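Local coordinates for protein aminotransferase, class I and II (Erwinia tasmaniensis, PDB 5Z0Q) that is a class I and II aminotransferase family protein that binds pyridoxal-5'-phosphate, at residues A[304-309]-A[372-377]. Numbering follows the deposited sequence.
Sequences RDMLAQ and QLLEEA
M306 lays its sulfur against the aliphatic part of E375 and beside the end of L374, reaching across from one helix to the next. M306 SD lies 4.2 Å from E375 CG and 4.4 Å from L374 CD2, so the touch is light and wholly apolar, with no hydrogen bond between the segments 304-309 and 372-377. The methionine gets there by running straight out from its helix, CG anti to the backbone N (chi1 -169°), and bends only at the last torsion, where CE turns off. E375 meets it with CG, and the two side chains pass at a slant. L374 points toward segment 304-309 and is buried, whereas E375 is exposed. In this PLP-dependent aminotransferase fold, the contact joins the C-terminal half of the long helix 290-313 to helix 371-385, the last of the chain, probably within the smaller domain. M306 also rests on R371 of that last helix, while apolar packing continues beyond the two segments through M306 on L378 and L307 on L378 and F367. On the far flank of helix 290-313, R304 forms a salt bridge with its neighbour D305, in which R304 NE and NH2 both donate to the one oxygen D305 OD1, each at 3.1 Å, and that oxygen lies almost in the guanidinium plane. R304 NH1 is hydrogen-bonded to the carbonyl oxygen of P322.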
loop_
_atom_site.group_PDB
_atom_site.type_symbol
_atom_site.label_atom_id
_atom_site.label_comp_id
_atom_site.label_asym_id
_atom_site.label_seq_id
_atom_site.Cartn_x
_atom_site.Cartn_y
_atom_site.Cartn_z
ATOM N N ARG A 304 -7.254 -23.164 -22.137
ATOM C CA ARG A 304 -8.093 -22.245 -22.898
ATOM C C ARG A 304 -8.777 -22.955 -24.060
ATOM O O ARG A 304 -9.977 -22.770 -24.295
ATOM C CB ARG A 304 -7.256 -21.073 -23.408
ATOM C CG ARG A 304 -8.040 -20.069 -24.228
ATOM C CD ARG A 304 -7.119 -19.257 -25.119
ATOM N NE ARG A 304 -6.514 -20.073 -26.168
ATOM C CZ ARG A 304 -5.721 -19.597 -27.124
ATOM N NH1 ARG A 304 -5.431 -18.305 -27.167
ATOM N NH2 ARG A 304 -5.218 -20.416 -28.036
ATOM N N ASP A 305 -8.023 -23.771 -24.803
ATOM C CA ASP A 305 -8.592 -24.461 -25.957
ATOM C C ASP A 305 -9.686 -25.437 -25.545
ATOM O O ASP A 305 -10.651 -25.638 -26.291
ATOM C CB ASP A 305 -7.492 -25.189 -26.730
ATOM C CG ASP A 305 -6.494 -24.236 -27.359
ATOM O OD1 ASP A 305 -6.665 -23.007 -27.210
ATOM O OD2 ASP A 305 -5.540 -24.715 -28.006
ATOM N N MET A 306 -9.558 -26.048 -24.367
ATOM C CA MET A 306 -10.593 -26.962 -23.896
ATOM C C MET A 306 -11.865 -26.210 -23.529
ATOM O O MET A 306 -12.969 -26.630 -23.894
ATOM C CB MET A 306 -10.079 -27.764 -22.702
ATOM C CG MET A 306 -10.973 -28.922 -22.300
ATOM S SD MET A 306 -10.389 -29.715 -20.792
ATOM C CE MET A 306 -8.638 -29.816 -21.146
ATOM N N LEU A 307 -11.729 -25.095 -22.806
ATOM C CA LEU A 307 -12.895 -24.297 -22.447
ATOM C C LEU A 307 -13.568 -23.712 -23.682
ATOM O O LEU A 307 -14.801 -23.672 -23.765
ATOM C CB LEU A 307 -12.487 -23.183 -21.482
ATOM C CG LEU A 307 -13.542 -22.127 -21.141
ATOM C CD1 LEU A 307 -14.661 -22.720 -20.305
ATOM C CD2 LEU A 307 -12.905 -20.947 -20.426
ATOM N N ALA A 308 -12.774 -23.262 -24.657
ATOM C CA ALA A 308 -13.339 -22.648 -25.854
ATOM C C ALA A 308 -14.134 -23.660 -26.669
ATOM O O ALA A 308 -15.259 -23.379 -27.099
ATOM C CB ALA A 308 -12.228 -22.027 -26.702
ATOM N N GLN A 309 -13.567 -24.847 -26.892
ATOM C CA GLN A 309 -14.281 -25.873 -27.643
ATOM C C GLN A 309 -15.499 -26.383 -26.883
ATOM O O GLN A 309 -16.503 -26.755 -27.502
ATOM C CB GLN A 309 -13.335 -27.026 -27.980
ATOM C CG GLN A 309 -13.990 -28.182 -28.720
ATOM C CD GLN A 309 -12.981 -29.175 -29.263
ATOM O OE1 GLN A 309 -13.277 -30.362 -29.409
ATOM N NE2 GLN A 309 -11.783 -28.692 -29.574
ATOM N N GLN A 372 -7.440 -30.667 -13.887
ATOM C CA GLN A 372 -8.428 -31.522 -13.237
ATOM C C GLN A 372 -9.592 -30.703 -12.694
ATOM O O GLN A 372 -10.748 -31.140 -12.743
ATOM C CB GLN A 372 -7.769 -32.330 -12.120
ATOM C CG GLN A 372 -8.678 -33.368 -11.486
ATOM C CD GLN A 372 -8.053 -34.027 -10.272
ATOM O OE1 GLN A 372 -8.449 -33.763 -9.137
ATOM N NE2 GLN A 372 -7.073 -34.892 -10.507
ATOM N N LEU A 373 -9.308 -29.505 -12.175
ATOM C CA LEU A 373 -10.378 -28.640 -11.691
ATOM C C LEU A 373 -11.162 -28.022 -12.842
ATOM O O LEU A 373 -12.356 -27.737 -12.696
ATOM C CB LEU A 373 -9.804 -27.549 -10.786
ATOM C CG LEU A 373 -10.812 -26.617 -10.109
ATOM C CD1 LEU A 373 -11.817 -27.415 -9.289
ATOM C CD2 LEU A 373 -10.100 -25.590 -9.241
ATOM N N LEU A 374 -10.515 -27.811 -13.990
ATOM C CA LEU A 374 -11.229 -27.275 -15.144
ATOM C C LEU A 374 -12.214 -28.292 -15.705
ATOM O O LEU A 374 -13.327 -27.930 -16.106
ATOM C CB LEU A 374 -10.238 -26.839 -16.224
ATOM C CG LEU A 374 -10.864 -26.250 -17.491
ATOM C CD1 LEU A 374 -11.642 -24.988 -17.163
ATOM C CD2 LEU A 374 -9.805 -25.971 -18.544
ATOM N N GLU A 375 -11.822 -29.569 -15.742
ATOM C CA GLU A 375 -12.720 -30.608 -16.239
ATOM C C GLU A 375 -13.964 -30.724 -15.366
ATOM O O GLU A 375 -15.076 -30.903 -15.877
ATOM C CB GLU A 375 -11.985 -31.946 -16.310
ATOM C CG GLU A 375 -10.837 -31.974 -17.304
ATOM C CD GLU A 375 -9.995 -33.229 -17.186
ATOM O OE1 GLU A 375 -10.174 -33.976 -16.200
ATOM O OE2 GLU A 375 -9.152 -33.470 -18.077
ATOM N N GLU A 376 -13.797 -30.622 -14.044
ATOM C CA GLU A 376 -14.953 -30.642 -13.155
ATOM C C GLU A 376 -15.846 -29.428 -13.372
ATOM O O GLU A 376 -17.071 -29.528 -13.239
ATOM C CB GLU A 376 -14.496 -30.711 -11.698
ATOM C CG GLU A 376 -13.711 -31.966 -11.353
ATOM C CD GLU A 376 -13.248 -31.985 -9.908
ATOM O OE1 GLU A 376 -13.521 -31.007 -9.180
ATOM O OE2 GLU A 376 -12.611 -32.981 -9.503
ATOM N N ALA A 377 -15.256 -28.277 -13.705
ATOM C CA ALA A 377 -16.057 -27.092 -13.992
ATOM C C ALA A 377 -16.825 -27.250 -15.297
ATOM O O ALA A 377 -18.001 -26.875 -15.381
ATOM C CB ALA A 377 -15.162 -25.855 -14.041
#